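Side-chain contacts in amidohydrolase (Pseudomonas aeruginosa, PDB 2I5G), which probably hydrolyses dipeptides as a metal-dependent dipeptidase of family M19, although its own substrate is not established: residues M118-Q123 with E260-D265; E147-G152 with E171-V176; K219-T224 with F275-N280. The protein carries 2 engineered substitutions. One frame throughout, in Å; residues are numbered along the deposited sequence.

Interaction 1 of 3, residues M118-Q123 with E260-D265; sequences MCYNTQ and EWLTHD
Thr122 and Asp265 supply the one direct hydrogen bond between these segments, from OG1 to OD1. Thr122 OG1 is modelled 2.5 Å from Asp265 OD1, a shortness that carries little weight at 2.60 Å resolution. On Asp265, CG stands anti to the backbone N (chi1 -173°), which extends the carboxylate across to the threonine. Thr122 holds OG1 between its own backbone N and carbonyl carbon (chi1 47°), which points the hydroxyl at OD1, with CG2 close beside the same oxygen.

The second point of contact is where the hydroxyl end of Tyr120 meets the branch point of Leu262. Tyr120 OH lies 3.4 Å from CG and 4.1 Å from CD1 of Leu262, and the two side chains cross at about a right angle. The leucine therefore touches the phenol end and not the ring face. Over the centre of one face of the Tyr120 ring sits Asn121 OD1, 3.9 Å above the plane, while Leu262 O approaches the ring edge.

One water joins these groups. It lies 2.5 Å from Tyr120 OH and donates to Leu262 O at 2.9 Å; Asn121 ND2 adds a weak bond to it at 3.3 Å.

In this TIM-barrel family, 118-123 follows strand 113-117 at its C-terminal end, and 260-265 closes helix 256-263. His159 and Trp44 also meet the Tyr120 ring, and Phe140 of the second subunit packs on Asp265. The junction is thus buried between a strand-to-helix loop, a helix end and the dimer partner.

Asp265 OD2 forms a salt bridge with Arg270 while OD1 takes the threonine. With each carboxylate oxygen engaged by a different residue, rotation of the group is restrained, and the water gives the last-turn carbonyl of Leu262 a polar partner.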
# COMPACT_ATOMS: atom_id res chain seq x y z
N MSE A 118 11.69 2.90 -4.71
CA MSE A 118 10.78 2.85 -3.57
C MSE A 118 9.31 2.82 -3.95
O MSE A 118 8.54 2.02 -3.41
CB MSE A 118 11.04 4.03 -2.63
CG MSE A 118 11.48 3.62 -1.24
SE MSE A 118 12.88 2.28 -1.28
CE MSE A 118 14.11 3.25 -2.40
N CYS A 119 8.91 3.68 -4.87
CA CYS A 119 7.52 3.74 -5.28
C CYS A 119 7.43 3.99 -6.77
O CYS A 119 8.44 4.25 -7.43
CB CYS A 119 6.81 4.87 -4.54
SG CYS A 119 7.03 4.86 -2.74
N TYR A 120 6.21 3.92 -7.30
CA TYR A 120 5.98 4.16 -8.72
C TYR A 120 4.74 5.01 -8.96
O TYR A 120 3.63 4.49 -9.04
CB TYR A 120 5.85 2.85 -9.49
CG TYR A 120 5.95 3.05 -10.98
CD1 TYR A 120 7.19 3.28 -11.59
CD2 TYR A 120 4.80 3.09 -11.78
CE1 TYR A 120 7.29 3.55 -12.95
CE2 TYR A 120 4.89 3.36 -13.14
CZ TYR A 120 6.14 3.59 -13.72
OH TYR A 120 6.23 3.88 -15.07
N ASN A 121 4.94 6.32 -9.07
CA ASN A 121 3.87 7.28 -9.35
C ASN A 121 2.81 7.49 -8.27
O ASN A 121 2.48 8.64 -7.96
CB ASN A 121 3.15 6.91 -10.65
CG ASN A 121 4.11 6.73 -11.81
OD1 ASN A 121 5.30 7.07 -11.71
ND2 ASN A 121 3.60 6.21 -12.93
N THR A 122 2.27 6.41 -7.72
CA THR A 122 1.23 6.52 -6.71
C THR A 122 1.59 5.91 -5.35
O THR A 122 2.70 5.40 -5.16
CB THR A 122 -0.06 5.87 -7.21
OG1 THR A 122 0.24 4.59 -7.77
CG2 THR A 122 -0.72 6.74 -8.27
N GLN A 123 0.66 5.96 -4.41
CA GLN A 123 0.90 5.44 -3.07
C GLN A 123 1.21 3.94 -3.00
O GLN A 123 0.54 3.12 -3.63
CB GLN A 123 -0.27 5.77 -2.14
CG GLN A 123 -0.05 5.38 -0.69
CD GLN A 123 -1.05 6.04 0.24
OE1 GLN A 123 -1.07 7.27 0.38
NE2 GLN A 123 -1.90 5.24 0.88
N GLU A 260 0.29 2.61 -22.24
CA GLU A 260 -0.98 2.80 -21.54
C GLU A 260 -0.89 2.16 -20.16
O GLU A 260 -1.46 2.65 -19.19
CB GLU A 260 -2.12 2.17 -22.34
CG GLU A 260 -2.43 2.90 -23.64
CD GLU A 260 -2.87 4.33 -23.40
OE1 GLU A 260 -3.99 4.53 -22.88
OE2 GLU A 260 -2.10 5.26 -23.72
N TRP A 261 -0.14 1.07 -20.10
CA TRP A 261 0.08 0.31 -18.88
C TRP A 261 0.91 1.11 -17.88
O TRP A 261 0.72 1.03 -16.67
CB TRP A 261 0.82 -0.99 -19.23
CG TRP A 261 1.06 -1.87 -18.08
CD1 TRP A 261 0.12 -2.47 -17.29
CD2 TRP A 261 2.33 -2.33 -17.61
NE1 TRP A 261 0.73 -3.28 -16.36
CE2 TRP A 261 2.09 -3.21 -16.53
CE3 TRP A 261 3.65 -2.08 -17.99
CZ2 TRP A 261 3.12 -3.85 -15.84
CZ3 TRP A 261 4.68 -2.72 -17.30
CH2 TRP A 261 4.40 -3.59 -16.24
N LEU A 262 1.84 1.89 -18.41
CA LEU A 262 2.70 2.72 -17.59
C LEU A 262 1.95 3.98 -17.14
O LEU A 262 2.27 4.55 -16.10
CB LEU A 262 3.95 3.10 -18.39
CG LEU A 262 5.32 2.51 -18.03
CD1 LEU A 262 5.23 1.02 -17.79
CD2 LEU A 262 6.29 2.81 -19.16
N THR A 263 0.95 4.41 -17.90
CA THR A 263 0.24 5.64 -17.56
C THR A 263 -1.05 5.55 -16.74
O THR A 263 -1.61 6.58 -16.34
CB THR A 263 -0.04 6.46 -18.82
OG1 THR A 263 -0.65 5.62 -19.81
CG2 THR A 263 1.26 7.03 -19.37
N HIS A 264 -1.54 4.34 -16.48
CA HIS A 264 -2.74 4.18 -15.67
C HIS A 264 -2.34 3.56 -14.34
O HIS A 264 -1.52 2.64 -14.31
CB HIS A 264 -3.77 3.29 -16.38
CG HIS A 264 -4.40 3.91 -17.59
ND1 HIS A 264 -3.72 4.08 -18.78
CD2 HIS A 264 -5.63 4.42 -17.78
CE1 HIS A 264 -4.52 4.66 -19.66
NE2 HIS A 264 -5.68 4.88 -19.08
N ASP A 265 -2.89 4.07 -13.24
CA ASP A 265 -2.55 3.54 -11.92
C ASP A 265 -2.74 2.02 -11.87
O ASP A 265 -3.76 1.50 -12.32
CB ASP A 265 -3.41 4.21 -10.84
CG ASP A 265 -2.98 3.84 -9.43
OD1 ASP A 265 -1.80 4.06 -9.09
OD2 ASP A 265 -3.82 3.33 -8.65
O HOH W 1 4.86 5.82 -15.96

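Interaction 2 of 3, residues E147-G152 with E171-V176; sequences EMNRVG and ESKKPV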
# COMPACT_ATOMS: atom_id res chain seq x y z
N GLU A 147 16.34 -2.87 5.87
CA GLU A 147 16.72 -4.18 5.35
C GLU A 147 17.47 -4.07 4.03
O GLU A 147 18.42 -4.82 3.79
CB GLU A 147 15.49 -5.08 5.16
CG GLU A 147 15.84 -6.48 4.63
CD GLU A 147 16.57 -7.35 5.66
OE1 GLU A 147 17.33 -6.80 6.49
OE2 GLU A 147 16.41 -8.59 5.64
N MSE A 148 17.06 -3.15 3.17
CA MSE A 148 17.73 -2.95 1.88
C MSE A 148 19.19 -2.53 2.10
O MSE A 148 20.08 -2.91 1.34
CB MSE A 148 17.00 -1.89 1.05
CG MSE A 148 15.68 -2.37 0.46
SE MSE A 148 14.70 -1.03 -0.55
CE MSE A 148 15.91 -0.88 -2.05
N ASN A 149 19.44 -1.75 3.15
CA ASN A 149 20.79 -1.30 3.46
C ASN A 149 21.62 -2.48 3.95
O ASN A 149 22.80 -2.60 3.64
CB ASN A 149 20.80 -0.23 4.55
CG ASN A 149 20.24 1.09 4.07
OD1 ASN A 149 20.19 1.36 2.88
ND2 ASN A 149 19.83 1.94 5.01
N ARG A 150 20.97 -3.35 4.72
CA ARG A 150 21.63 -4.53 5.28
C ARG A 150 21.92 -5.59 4.23
O ARG A 150 23.01 -6.18 4.21
CB ARG A 150 20.75 -5.12 6.38
CG ARG A 150 21.42 -6.15 7.25
CD ARG A 150 20.42 -6.74 8.23
NE ARG A 150 19.47 -7.61 7.55
CZ ARG A 150 19.79 -8.81 7.06
NH1 ARG A 150 21.03 -9.27 7.19
NH2 ARG A 150 18.87 -9.54 6.44
N VAL A 151 20.95 -5.83 3.36
CA VAL A 151 21.07 -6.83 2.30
C VAL A 151 21.92 -6.38 1.11
O VAL A 151 22.54 -7.20 0.43
CB VAL A 151 19.65 -7.26 1.81
CG1 VAL A 151 19.76 -8.16 0.60
CG2 VAL A 151 18.92 -7.99 2.93
N GLY A 152 21.93 -5.08 0.85
CA GLY A 152 22.72 -4.57 -0.26
C GLY A 152 21.96 -4.28 -1.54
O GLY A 152 22.40 -4.67 -2.62
N GLU A 171 17.22 8.63 5.72
CA GLU A 171 17.15 7.35 6.44
C GLU A 171 18.19 6.30 6.03
O GLU A 171 18.69 5.57 6.88
CB GLU A 171 15.73 6.78 6.29
CG GLU A 171 15.55 5.30 6.65
CD GLU A 171 15.53 5.03 8.14
OE1 GLU A 171 14.79 5.72 8.87
OE2 GLU A 171 16.26 4.11 8.58
N SER A 172 18.50 6.21 4.74
CA SER A 172 19.47 5.21 4.29
C SER A 172 20.88 5.55 4.73
O SER A 172 21.26 6.72 4.77
CB SER A 172 19.44 5.07 2.78
OG SER A 172 20.08 6.17 2.17
N LYS A 173 21.64 4.52 5.05
CA LYS A 173 23.02 4.67 5.49
C LYS A 173 23.95 4.41 4.32
O LYS A 173 25.18 4.38 4.45
CB LYS A 173 23.31 3.69 6.63
CG LYS A 173 22.51 4.00 7.88
CD LYS A 173 22.60 2.90 8.90
CE LYS A 173 21.76 3.28 10.10
NZ LYS A 173 21.69 2.19 11.09
N LYS A 174 23.35 4.22 3.15
CA LYS A 174 24.07 3.97 1.92
C LYS A 174 23.49 4.90 0.88
O LYS A 174 22.28 5.17 0.88
CB LYS A 174 23.88 2.52 1.47
CG LYS A 174 24.68 1.50 2.28
CD LYS A 174 26.18 1.67 2.08
CE LYS A 174 26.92 0.45 2.59
NZ LYS A 174 28.39 0.50 2.32
N PRO A 175 24.33 5.40 -0.03
CA PRO A 175 23.88 6.31 -1.08
C PRO A 175 22.63 5.82 -1.79
O PRO A 175 22.47 4.62 -2.03
CB PRO A 175 25.09 6.37 -2.02
CG PRO A 175 26.24 6.18 -1.09
CD PRO A 175 25.75 5.06 -0.20
N VAL A 176 21.72 6.74 -2.11
CA VAL A 176 20.51 6.40 -2.85
C VAL A 176 20.65 7.09 -4.20
O VAL A 176 21.62 7.80 -4.44
CB VAL A 176 19.24 6.88 -2.13
CG1 VAL A 176 19.12 6.17 -0.78
CG2 VAL A 176 19.28 8.38 -1.96
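Asn149 meets the backbone of Ser172 and Lys173 at the surface of the TIM-type barrel, where helix 139-151 lies beside the loop that leads from helix 162-171 into strand 177-181. The closest backbone pair is Asn149 with Lys174, their CA atoms 6.4 Å apart, and the interface is small, 158 Å² summed over both sides.

Van der Waals contact comes first. The asparagine side chain, with CG anti to its carbonyl carbon (chi1 -70°), reaches out from the helix and brings its amide end against the loop. Asn149 CG lies 4.2 Å from Ser172 CA and 3.8 Å from Lys173 N. The CB atoms of Ser172 and Lys174 also come up against this amide, more loosely. Lys174 touches through the start of its chain alone, since the chain bends at chi2 and carries NZ away to a salt bridge with Asp321 of helix 304-323.

Polar pairing across the interface is unsettled. The atom modelled as Asn149 ND2 lies 3.2 Å from Lys173 N, but the amide is probably turned over in the model, so its two ends cannot be told apart with confidence.

No charge pair crosses the contact: one lies within 147-152, and Glu171 and Lys174 pair with residues outside. Arg150 forms a two-pronged, side-on salt bridge with Glu147, one turn back along the helix: NE reaches OE1 and Arg150 NH2 reaches Glu147 OE2, the latter at 2.8 Å with an N-H...O angle of 163°. Glu171 forms a salt bridge with Arg142, which links helix 139-151 to the last residue of helix 162-171.

Hydrogen bonding inside the loop shapes the surface that Asn149 touches. Ser172 OG donates to Lys174 O at 2.7 Å, with a C=O...donor angle of 150° and the hydroxyl tilted out of the carbonyl plane.

Interaction 3 of 3, residues K219-T224 with F275-N280; sequences KGIDST and FGKIVN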
# COMPACT_ATOMS: atom_id res chain seq x y z
N LYS A 219 12.65 20.71 -24.84
CA LYS A 219 12.18 20.79 -26.22
C LYS A 219 11.33 19.60 -26.65
O LYS A 219 10.74 19.61 -27.72
CB LYS A 219 13.36 20.96 -27.18
CG LYS A 219 14.12 22.27 -27.00
CD LYS A 219 14.77 22.72 -28.31
CE LYS A 219 15.63 21.63 -28.92
NZ LYS A 219 16.07 21.98 -30.31
N GLY A 220 11.29 18.56 -25.81
CA GLY A 220 10.47 17.40 -26.12
C GLY A 220 10.85 16.57 -27.33
O GLY A 220 11.99 16.17 -27.48
N ILE A 221 9.87 16.31 -28.19
CA ILE A 221 10.07 15.51 -29.39
C ILE A 221 10.95 16.21 -30.43
O ILE A 221 11.26 15.64 -31.48
CB ILE A 221 8.72 15.16 -30.05
CG1 ILE A 221 7.88 16.42 -30.23
CG2 ILE A 221 7.99 14.13 -29.21
CD1 ILE A 221 6.56 16.18 -30.92
N ASP A 222 11.34 17.44 -30.14
CA ASP A 222 12.20 18.20 -31.04
C ASP A 222 13.62 18.27 -30.48
O ASP A 222 14.48 18.98 -31.01
CB ASP A 222 11.66 19.62 -31.22
CG ASP A 222 10.44 19.66 -32.11
OD1 ASP A 222 9.83 20.74 -32.22
OD2 ASP A 222 10.11 18.62 -32.71
N SER A 223 13.85 17.53 -29.40
CA SER A 223 15.15 17.52 -28.76
C SER A 223 16.17 16.74 -29.59
O SER A 223 15.81 15.87 -30.39
CB SER A 223 15.03 16.90 -27.36
OG SER A 223 14.10 17.61 -26.57
N THR A 224 17.44 17.07 -29.39
CA THR A 224 18.52 16.40 -30.10
C THR A 224 19.53 15.87 -29.09
O THR A 224 19.46 16.18 -27.90
CB THR A 224 19.25 17.36 -31.06
OG1 THR A 224 19.99 18.32 -30.31
CG2 THR A 224 18.24 18.09 -31.93
N PHE A 275 1.90 10.85 -21.89
CA PHE A 275 3.21 11.22 -22.39
C PHE A 275 3.13 11.84 -23.78
O PHE A 275 3.80 12.82 -24.07
CB PHE A 275 4.14 10.01 -22.48
CG PHE A 275 4.35 9.30 -21.18
CD1 PHE A 275 4.55 10.00 -19.99
CD2 PHE A 275 4.42 7.90 -21.14
CE1 PHE A 275 4.81 9.34 -18.80
CE2 PHE A 275 4.68 7.23 -19.95
CZ PHE A 275 4.87 7.95 -18.78
N GLY A 276 2.30 11.25 -24.62
CA GLY A 276 2.18 11.72 -25.99
C GLY A 276 3.12 10.88 -26.83
O GLY A 276 3.52 9.79 -26.43
N LYS A 277 3.48 11.39 -28.01
CA LYS A 277 4.39 10.69 -28.91
C LYS A 277 5.72 10.38 -28.22
O LYS A 277 6.25 11.22 -27.50
CB LYS A 277 4.64 11.55 -30.15
CG LYS A 277 3.38 11.97 -30.88
CD LYS A 277 3.37 13.48 -31.21
CE LYS A 277 3.12 14.37 -29.98
NZ LYS A 277 4.23 14.38 -28.99
N ILE A 278 6.24 9.18 -28.44
CA ILE A 278 7.51 8.79 -27.84
C ILE A 278 8.62 8.90 -28.88
O ILE A 278 8.81 8.01 -29.72
CB ILE A 278 7.46 7.33 -27.30
CG1 ILE A 278 6.32 7.17 -26.29
CG2 ILE A 278 8.78 6.98 -26.62
CD1 ILE A 278 6.45 8.05 -25.06
N VAL A 279 9.36 9.99 -28.82
CA VAL A 279 10.44 10.22 -29.76
C VAL A 279 11.71 10.56 -29.00
O VAL A 279 11.80 11.62 -28.37
CB VAL A 279 10.09 11.39 -30.69
CG1 VAL A 279 11.18 11.55 -31.74
CG2 VAL A 279 8.73 11.14 -31.34
N ASN A 280 12.69 9.67 -29.04
CA ASN A 280 13.95 9.92 -28.34
C ASN A 280 14.72 11.01 -29.06
O ASN A 280 14.52 11.24 -30.26
CB ASN A 280 14.79 8.65 -28.27
CG ASN A 280 14.04 7.48 -27.65
OD1 ASN A 280 13.27 7.66 -26.69
ND2 ASN A 280 14.25 6.29 -28.19
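No aromatic ring stands between Ile221 and its partners Val279 and Lys277; the one ring in the two segments, Phe275, lies apart from this apolar meeting. It packs edge-to-face with Phe213 and also touches Pro215 and Phe259, which anchors the start of 275-280 to the body of the protein.

The contact itself is made by branched and flexible chains. Ile221 CG2 sits 3.7 Å from Val279 CG2 and 3.8 Å from Val279 CB, so the two methyls meet, with the valine branch point just behind. Ile221 CD1 meets the end of Lys277, 4.0 Å from its CE and 3.5 Å from its NZ, and NZ also approaches Ile221 CG2. Lys277 is bent at chi2, chi3 and chi4 (chi3 -74°, chi4 69°), which folds its ammonium end back over Ile221 instead of sending it straight outward.

Both pieces are surface loops of the TIM-type barrel: 219-224 joins strand 207-210 to helix 225-239. The other loop, 275-280, connects helix 256-263 to helix 291-299. A backbone hydrogen bond between Ser223 and Leu282 ties the two loops just beyond the side-chain contact.

Ile221 is presented by a tight 3-10 turn. Gly220 O accepts from Ser223 N at 3.0 Å and from Ser223 OG at 2.7 Å, both donors arriving from the same face of the carbonyl plane. Immediately after this turn Thr224 is the N-cap of helix 225-239, its OG1 bonded weakly to Asp226 N, while its own N donates to Asp227 OD2.

In the fold
Interaction 1 is the hub. Its centre lies about 24 Å from that of interaction 2 and about 21 Å from that of interaction 3, and it touches both: Met118 SE packs against Met148 SE at 3.9 Å, and Thr263 CG2 against Phe275 CE2 at 3.5 Å. Interactions 2 and 3 lie on opposite sides of the chain's centre, with nearest atoms about 22 Å apart. Segments 118-123 and 219-224 follow strands 113-117 and 207-210, on the end of the barrel where TIM-barrel active sites lie, whereas 171-176 leads into strand 177-181 from the other end. In sequence, interactions 1 and 3 interleave, whereas interaction 2 falls wholly between the segments of interaction 1.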